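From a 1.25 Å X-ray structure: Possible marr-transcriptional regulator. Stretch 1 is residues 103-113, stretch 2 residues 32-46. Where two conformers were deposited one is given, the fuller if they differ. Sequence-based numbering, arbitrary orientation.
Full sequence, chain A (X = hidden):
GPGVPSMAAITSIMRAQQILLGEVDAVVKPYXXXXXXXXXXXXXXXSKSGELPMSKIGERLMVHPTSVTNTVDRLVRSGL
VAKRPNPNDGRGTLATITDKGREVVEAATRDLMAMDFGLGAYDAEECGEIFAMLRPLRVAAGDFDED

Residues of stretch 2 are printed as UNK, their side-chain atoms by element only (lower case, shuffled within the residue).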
ATOM      1  N   GLU A 103      -3.675  -5.188  26.271  1.00 13.35           N
ATOM      2  CA  GLU A 103      -2.322  -5.608  26.613  0.50 13.07           C
ATOM      3  C   GLU A 103      -1.476  -5.802  25.358  1.00 12.85           C
ATOM      4  O   GLU A 103      -0.309  -5.380  25.298  1.00 14.18           O
ATOM      5  CB  GLU A 103      -2.336  -6.904  27.432  0.50 15.65           C
ATOM      6  CG  GLU A 103      -2.960  -6.772  28.817  0.50 18.63           C
ATOM      7  CD  GLU A 103      -3.262  -8.104  29.481  0.50 23.33           C
ATOM      8  OE1 GLU A 103      -2.991  -9.157  28.860  0.50 26.63           O
ATOM      9  OE2 GLU A 103      -3.752  -8.086  30.633  0.50 30.88           O
ATOM     10  N   VAL A 104      -2.048  -6.454  24.360  1.00 14.13           N
ATOM     11  CA  VAL A 104      -1.317  -6.729  23.131  1.00 14.75           C
ATOM     12  C   VAL A 104      -0.998  -5.447  22.384  1.00 13.61           C
ATOM     13  O   VAL A 104       0.145  -5.245  21.942  1.00 15.12           O
ATOM     14  CB  VAL A 104      -2.091  -7.734  22.247  1.00 15.76           C
ATOM     15  CG1 VAL A 104      -1.539  -7.754  20.825  1.00 20.81           C
ATOM     16  CG2 VAL A 104      -2.116  -9.116  22.911  1.00 17.61           C
ATOM     17  N   VAL A 105      -1.968  -4.549  22.258  1.00 14.09           N
ATOM     18  CA  VAL A 105      -1.683  -3.366  21.483  0.50 14.75           C
ATOM     19  C   VAL A 105      -0.654  -2.467  22.228  1.00 14.33           C
ATOM     20  O   VAL A 105       0.168  -1.838  21.572  1.00 17.11           O
ATOM     21  CB  VAL A 105      -2.989  -2.663  21.045  0.50 11.91           C
ATOM     22  CG1 VAL A 105      -3.611  -1.897  22.204  0.50 10.60           C
ATOM     23  CG2 VAL A 105      -2.753  -1.737  19.862  0.50 10.91           C
ATOM     24  N   GLU A 106      -0.654  -2.449  23.563  1.00 14.59           N
ATOM     25  CA  GLU A 106       0.384  -1.750  24.344  0.50 15.49           C
ATOM     26  C   GLU A 106       1.777  -2.283  23.996  1.00 14.90           C
ATOM     27  O   GLU A 106       2.721  -1.525  23.753  1.00 15.11           O
ATOM     28  CB  GLU A 106       0.130  -1.918  25.855  0.50 17.00           C
ATOM     29  CG  GLU A 106       1.204  -1.305  26.755  0.50 18.04           C
ATOM     30  CD  GLU A 106       1.043  -1.637  28.245  0.50 21.19           C
ATOM     31  OE1 GLU A 106       0.530  -2.727  28.580  0.50 29.86           O
ATOM     32  OE2 GLU A 106       1.464  -0.813  29.086  0.50 26.49           O
ATOM     33  N   ALA A 107       1.908  -3.593  24.014  1.00 13.98           N
ATOM     34  CA  ALA A 107       3.181  -4.237  23.746  1.00 14.37           C
ATOM     35  C   ALA A 107       3.627  -4.002  22.302  1.00 14.30           C
ATOM     36  O   ALA A 107       4.807  -3.692  22.051  1.00 14.95           O
ATOM     37  CB  ALA A 107       3.097  -5.720  24.064  1.00 17.51           C
ATOM     38  N   ALA A 108       2.698  -4.148  21.357  1.00 12.76           N
ATOM     39  CA  ALA A 108       3.044  -3.954  19.947  1.00 13.35           C
ATOM     40  C   ALA A 108       3.452  -2.493  19.687  1.00 12.45           C
ATOM     41  O   ALA A 108       4.401  -2.248  18.939  1.00 13.00           O
ATOM     42  CB  ALA A 108       1.856  -4.373  19.081  1.00 14.43           C
ATOM     43  N   THR A 109       2.736  -1.539  20.279  1.00 13.13           N
ATOM     44  CA  THR A 109       3.090  -0.132  20.123  1.00 12.41           C
ATOM     45  C   THR A 109       4.487   0.181  20.648  1.00 13.85           C
ATOM     46  O   THR A 109       5.245   0.907  20.002  1.00 13.57           O
ATOM     47  CB  THR A 109       2.046   0.783  20.770  1.00 15.22           C
ATOM     48  OG1 THR A 109       0.795   0.542  20.123  1.00 15.91           O
ATOM     49  CG2 THR A 109       2.429   2.268  20.668  1.00 16.74           C
ATOM     50  N   ARG A 110       4.829  -0.365  21.811  1.00 14.48           N
ATOM     51  CA  ARG A 110       6.176  -0.135  22.337  0.50 14.46           C
ATOM     52  C   ARG A 110       7.236  -0.665  21.379  1.00 14.02           C
ATOM     53  O   ARG A 110       8.229   0.021  21.149  1.00 15.23           O
ATOM     54  CB  ARG A 110       6.372  -0.760  23.713  0.50 15.61           C
ATOM     55  CG  ARG A 110       7.702  -0.422  24.372  0.50 20.05           C
ATOM     56  CD  ARG A 110       8.385  -1.665  24.923  0.50 20.88           C
ATOM     57  NE  ARG A 110       9.001  -2.438  23.850  0.50 22.03           N
ATOM     58  CZ  ARG A 110      10.193  -2.180  23.329  0.50 22.24           C
ATOM     59  NH1 ARG A 110      10.932  -1.177  23.807  0.50 25.98           N
ATOM     60  NH2 ARG A 110      10.658  -2.942  22.346  0.50 24.12           N
ATOM     61  N   ASP A 111       7.015  -1.846  20.802  1.00 13.09           N
ATOM     62  CA  ASP A 111       7.969  -2.389  19.850  1.00 13.81           C
ATOM     63  C   ASP A 111       8.071  -1.520  18.586  1.00 12.12           C
ATOM     64  O   ASP A 111       9.174  -1.254  18.103  1.00 13.30           O
ATOM     65  CB  ASP A 111       7.578  -3.808  19.444  1.00 15.78           C
ATOM     66  CG  ASP A 111       7.810  -4.850  20.523  1.00 18.28           C
ATOM     67  OD1 ASP A 111       8.393  -4.532  21.578  1.00 20.60           O
ATOM     68  OD2 ASP A 111       7.383  -6.001  20.275  1.00 20.84           O
ATOM     69  N   LEU A 112       6.928  -1.096  18.039  1.00 12.10           N
ATOM     70  CA  LEU A 112       6.910  -0.250  16.832  1.00 11.30           C
ATOM     71  C   LEU A 112       7.615   1.084  17.090  1.00 12.16           C
ATOM     72  O   LEU A 112       8.384   1.575  16.257  1.00 13.33           O
ATOM     73  CB  LEU A 112       5.477  -0.025  16.338  1.00 10.74           C
ATOM     74  CG  LEU A 112       4.835  -1.270  15.741  1.00 10.57           C
ATOM     75  CD1 LEU A 112       3.337  -1.141  15.774  1.00 11.58           C
ATOM     76  CD2 LEU A 112       5.362  -1.468  14.331  1.00 12.31           C
ATOM     77  N   MET A 113       7.353   1.675  18.254  1.00 12.56           N
ATOM     78  CA  MET A 113       7.973   2.952  18.638  0.50 13.97           C
ATOM     79  C   MET A 113       9.488   2.794  18.725  1.00 14.75           C
ATOM     80  O   MET A 113      10.238   3.666  18.310  1.00 15.90           O
ATOM     81  CB  MET A 113       7.430   3.448  19.988  0.50 14.84           C
ATOM     82  CG  MET A 113       5.974   3.888  19.967  0.50 14.92           C
ATOM     83  SD  MET A 113       5.688   5.471  19.151  0.50 19.00           S
ATOM     84  CE  MET A 113       6.341   6.614  20.358  0.50 18.64           C
ATOM     85  N   UNK A  32       0.564 -12.169  16.644  1.00 16.49           N
ATOM     86  CA  UNK A  32      -0.513 -12.742  15.846  1.00 18.74           C
ATOM     87  C   UNK A  32      -1.241 -11.712  14.991  1.00 17.51           C
ATOM     88  O   UNK A  32      -2.312 -11.989  14.448  1.00 21.60           O
ATOM     89  N   UNK A  33      -0.644 -10.530  14.846  1.00 15.15           N
ATOM     90  CA  UNK A  33      -1.275  -9.424  14.134  1.00 13.49           C
ATOM     91  C   UNK A  33      -0.649  -9.211  12.776  1.00 13.86           C
ATOM     92  O   UNK A  33       0.487  -9.600  12.555  1.00 14.47           O
ATOM     93  c   UNK A  33      -1.726  -8.075  16.313  1.00 14.75           C
ATOM     94  c   UNK A  33      -3.239  -8.115  16.223  1.00 17.32           C
ATOM     95  c   UNK A  33      -1.096  -8.110  14.920  1.00 13.41           C
ATOM     96  c   UNK A  33      -1.259  -6.844  17.053  1.00 16.34           C
ATOM     97  N   UNK A  34      -1.411  -8.559  11.901  1.00 14.51           N
ATOM     98  CA  UNK A  34      -0.878  -7.795  10.789  1.00 13.49           C
ATOM     99  C   UNK A  34      -0.994  -6.320  11.140  1.00 12.83           C
ATOM    100  O   UNK A  34      -1.671  -5.959  12.114  1.00 12.13           O
ATOM    101  o   UNK A  34      -3.050  -7.599   9.763  1.00 16.01           O
ATOM    102  c   UNK A  34      -1.659  -9.510   9.110  1.00 17.20           C
ATOM    103  c   UNK A  34      -1.703  -8.042   9.525  1.00 15.10           C
ATOM    104  N   UNK A  35      -0.363  -5.449  10.371  1.00 13.66           N
ATOM    105  CA  UNK A  35      -0.426  -4.047  10.702  1.00 13.22           C
ATOM    106  C   UNK A  35      -1.867  -3.550  10.641  1.00 13.09           C
ATOM    107  O   UNK A  35      -2.271  -2.733  11.451  1.00 13.26           O
ATOM    108  c   UNK A  35       0.749  -1.830  10.314  1.00 13.48           C
ATOM    109  c   UNK A  35       0.349  -0.735   9.600  1.00 15.81           C
ATOM    110  c   UNK A  35       1.254   0.726  11.266  1.00 16.47           C
ATOM    111  c   UNK A  35       0.582   0.544  10.075  1.00 17.33           C
ATOM    112  c   UNK A  35       1.417  -1.631  11.504  1.00 14.07           C
ATOM    113  c   UNK A  35       0.509  -3.223   9.807  1.00 13.32           C
ATOM    114  c   UNK A  35       1.667  -0.370  11.985  1.00 15.96           C
ATOM    115  N   UNK A  36      -2.641  -4.054   9.679  1.00 13.97           N
ATOM    116  CA  UNK A  36      -4.045  -3.676   9.549  1.00 15.50           C
ATOM    117  C   UNK A  36      -4.826  -4.020  10.835  1.00 13.04           C
ATOM    118  O   UNK A  36      -5.667  -3.241  11.307  1.00 14.56           O
ATOM    119  c   UNK A  36      -4.670  -4.368   8.340  1.00 17.82           C
ATOM    120  N   UNK A  37      -4.573  -5.184  11.401  1.00 12.42           N
ATOM    121  CA  UNK A  37      -5.254  -5.560  12.634  1.00 12.62           C
ATOM    122  C   UNK A  37      -4.785  -4.728  13.824  1.00 11.66           C
ATOM    123  O   UNK A  37      -5.586  -4.356  14.686  1.00 12.10           O
ATOM    124  c   UNK A  37      -4.550 -10.906  11.521  1.00 18.75           C
ATOM    125  n   UNK A  37      -5.113 -10.174  12.482  1.00 18.43           N
ATOM    126  n   UNK A  37      -4.926 -10.761  10.262  1.00 21.26           N
ATOM    127  n   UNK A  37      -3.567 -11.742  11.817  1.00 21.17           N
ATOM    128  c   UNK A  37      -5.796  -7.876  11.805  1.00 16.00           C
ATOM    129  c   UNK A  37      -6.233  -9.247  12.286  1.00 18.21           C
ATOM    130  c   UNK A  37      -5.120  -7.058  12.904  1.00 13.95           C
ATOM    131  N   UNK A  38      -3.496  -4.405  13.849  1.00 11.47           N
ATOM    132  CA  UNK A  38      -2.946  -3.503  14.846  1.00 11.58           C
ATOM    133  C   UNK A  38      -3.649  -2.155  14.779  1.00 11.16           C
ATOM    134  O   UNK A  38      -4.041  -1.615  15.810  1.00 11.32           O
ATOM    135  c   UNK A  38      -0.818  -2.235  15.392  1.00 12.71           C
ATOM    136  c   UNK A  38      -0.045   0.051  15.469  1.00 13.26           C
ATOM    137  o   UNK A  38       0.763   0.958  17.478  1.00 14.87           O
ATOM    138  c   UNK A  38       0.001  -1.313  17.453  1.00 12.26           C
ATOM    139  c   UNK A  38      -1.426  -3.381  14.634  1.00 11.14           C
ATOM    140  c   UNK A  38      -0.522  -2.372  16.747  1.00 12.25           C
ATOM    141  c   UNK A  38       0.249  -0.099  16.798  1.00 12.07           C
ATOM    142  c   UNK A  38      -0.555  -1.024  14.780  1.00 11.73           C
ATOM    143  N   UNK A  39      -3.806  -1.613  13.579  1.00 11.10           N
ATOM    144  CA  UNK A  39      -4.422  -0.302  13.439  1.00 12.51           C
ATOM    145  C   UNK A  39      -5.851  -0.301  13.964  1.00 11.76           C
ATOM    146  O   UNK A  39      -6.313   0.683  14.544  1.00 12.08           O
ATOM    147  o   UNK A  39      -2.713   1.788   9.541  1.00 31.50           O
ATOM    148  c   UNK A  39      -3.009   0.425  11.428  1.00 18.11           C
ATOM    149  o   UNK A  39      -3.366  -0.242   9.097  1.00 30.68           O
ATOM    150  c   UNK A  39      -4.401   0.162  11.992  1.00 15.16           C
ATOM    151  c   UNK A  39      -3.036   0.668   9.914  1.00 25.69           C
ATOM    152  N   UNK A  40      -6.575  -1.387  13.749  1.00 11.86           N
ATOM    153  CA  UNK A  40      -7.950  -1.478  14.259  1.00 11.16           C
ATOM    154  C   UNK A  40      -7.981  -1.458  15.802  1.00 11.20           C
ATOM    155  O   UNK A  40      -8.836  -0.787  16.420  1.00 11.97           O
ATOM    156  c   UNK A  40      -8.639  -2.719  13.717  1.00 12.70           C
ATOM    157  N   UNK A  41      -7.065  -2.189  16.432  1.00 10.95           N
ATOM    158  CA  UNK A  41      -6.975  -2.184  17.889  1.00 10.84           C
ATOM    159  C   UNK A  41      -6.648  -0.781  18.392  1.00 10.81           C
ATOM    160  O   UNK A  41      -7.242  -0.311  19.375  1.00 11.86           O
ATOM    161  c   UNK A  41      -5.920  -3.142  18.407  1.00 11.40           C
ATOM    162  c   UNK A  41      -7.432  -5.029  19.047  1.00 13.75           C
ATOM    163  c   UNK A  41      -5.024  -5.482  18.611  1.00 13.33           C
ATOM    164  c   UNK A  41      -6.212  -4.630  18.224  1.00 12.19           C
ATOM    165  N   UNK A  42      -5.695  -0.083  17.772  1.00 11.14           N
ATOM    166  CA  UNK A  42      -5.337   1.252  18.229  1.00 11.14           C
ATOM    167  C   UNK A  42      -6.582   2.154  18.131  1.00 11.66           C
ATOM    168  O   UNK A  42      -6.857   2.928  19.048  1.00 13.00           O
ATOM    169  c   UNK A  42      -4.174   1.856  17.401  1.00 12.17           C
ATOM    170  c   UNK A  42      -2.908   1.064  17.635  1.00 13.33           C
ATOM    171  c   UNK A  42      -3.984   3.314  17.782  1.00 14.79           C
ATOM    172  N   UNK A  43      -7.336   2.081  17.031  1.00 11.36           N
ATOM    173  CA  UNK A  43      -8.524   2.890  16.876  1.00 11.66           C
ATOM    174  C   UNK A  43      -9.463   2.680  18.062  1.00 12.03           C
ATOM    175  O   UNK A  43     -10.025   3.626  18.621  1.00 13.10           O
ATOM    176  c   UNK A  43     -10.528   3.236  15.242  1.00 15.77           C
ATOM    177  c   UNK A  43     -10.427   4.748  15.185  1.00 20.22           C
ATOM    178  c   UNK A  43      -9.200   2.539  15.560  1.00 14.20           C
ATOM    179  c   UNK A  43     -11.107   2.690  13.936  1.00 18.47           C
ATOM    180  N   UNK A  44      -9.692   1.415  18.419  1.00 11.69           N
ATOM    181  CA  UNK A  44     -10.587   1.126  19.539  1.00 12.51           C
ATOM    182  C   UNK A  44     -10.088   1.738  20.862  1.00 12.63           C
ATOM    183  O   UNK A  44     -10.882   2.172  21.680  1.00 13.90           O
ATOM    184  c   UNK A  44     -10.826  -0.378  19.653  1.00 13.42           C
ATOM    185  c   UNK A  44     -13.007  -0.403  18.387  1.00 15.62           C
ATOM    186  c   UNK A  44     -11.640  -2.508  18.670  1.00 15.01           C
ATOM    187  c   UNK A  44     -11.602  -1.001  18.489  1.00 12.91           C
ATOM    188  N   UNK A  45      -8.773   1.772  21.080  1.00 12.42           N
ATOM    189  CA  UNK A  45      -8.224   2.348  22.304  1.00 12.82           C
ATOM    190  C   UNK A  45      -8.371   3.866  22.381  1.00 13.19           C
ATOM    191  O   UNK A  45      -8.118   4.417  23.445  1.00 16.42           O
ATOM    192  o   UNK A  45      -5.900   2.554  21.596  1.00 15.54           O
ATOM    193  c   UNK A  45      -6.552   0.458  22.621  1.00 15.43           C
ATOM    194  c   UNK A  45      -6.758   1.956  22.574  1.00 14.18           C
ATOM    195  N   UNK A  46      -8.804   4.520  21.296  1.00 11.77           N
ATOM    196  CA  UNK A  46      -9.114   5.956  21.304  1.00 13.35           C
ATOM    197  C   UNK A  46     -10.619   6.229  21.196  1.00 15.32           C
ATOM    198  O   UNK A  46     -11.034   7.377  21.043  1.00 16.11           O
ATOM    199  c   UNK A  46      -6.498   7.875  21.422  1.00 16.61           C
ATOM    200  c   UNK A  46      -5.921   6.058  20.007  1.00 15.18           C
ATOM    201  c   UNK A  46      -8.329   6.685  20.208  1.00 13.31           C
ATOM    202  c   UNK A  46      -5.165   8.047  21.733  1.00 18.45           C
ATOM    203  c   UNK A  46      -6.890   6.888  20.542  1.00 12.83           C
ATOM    204  c   UNK A  46      -4.210   7.209  21.187  1.00 15.78           C
ATOM    205  c   UNK A  46      -4.586   6.204  20.353  1.00 15.14           C
TER

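Position 32 has no side-chain atoms, and its phi of 79° lies where glycine is favoured: Gly 32. Position 33 carries four carbons forked at the second; one tip lies 3.9 Å from Val 104 CG1 and near Ala 108. This is Leu 33, the tip being CD1. At position 34 one carbon bears an oxygen and a carbon, and nothing of the other stretch is in reach. This is Thr 34, the N-cap of the helix, whose OG1 accepts from the backbone N of position 37 at 3.3 Å.

Position 35 is a carbon followed by a six-carbon ring without a heteroatom, met at its edge by Leu 112 CD1: Phe 35. A single carbon at 36, remote from stretch 1, gives Ala 36. Position 37 has three carbons, a nitrogen, then a carbon with two more nitrogens. This is Arg 37, and its NH2 donates to Gly 32 O at 2.9 Å.

Position 38 shows a carbon and a six-carbon ring bearing one oxygen, which lies 2.7 Å from Thr 109 OG1. It is Tyr 38. Position 39, three carbons with two oxygens on the third, points away from stretch 1: Glu 39. One carbon at 40 makes Ala 40. Position 41 has four carbons forked at the second, and its CB lies 3.8 Å from Val 105 CG2: Leu 41.

Position 42 has one carbon carrying two others, one of them 3.6 Å from Val 105 CG2; this is Val 42. Positions 43 and 44 each have four carbons forked at the second and touch nothing here: Leu 43 and Leu 44. At 45 one carbon bears an oxygen and a carbon, the latter 3.8 Å from Val 105 CG1. This is Thr 45, whose OG1 donates to Val 42 O at 2.7 Å. Position 46, a carbon and a plain six-carbon ring, is out of reach: Phe 46.

The helices cross at -115°, their axes 9.9 Å apart at closest approach, and interlock through reciprocal knobs. Val 105 enters a hole formed by Tyr 38, Leu 41, Val 42 and Thr 45, while Tyr 38 sits among Val 105, Ala 108, Thr 109 and Leu 112. Leu 112 CD1 covers one face of the Tyr 38 ring, 3.6 Å from its centroid, in a CH-pi contact. The hydrogen bond between Tyr 38 OH and Thr 109 OG1 gives the phenol a polar partner within this otherwise largely apolar contact.

Stretch 2 (32-46) GLTFARYEALVLLTF
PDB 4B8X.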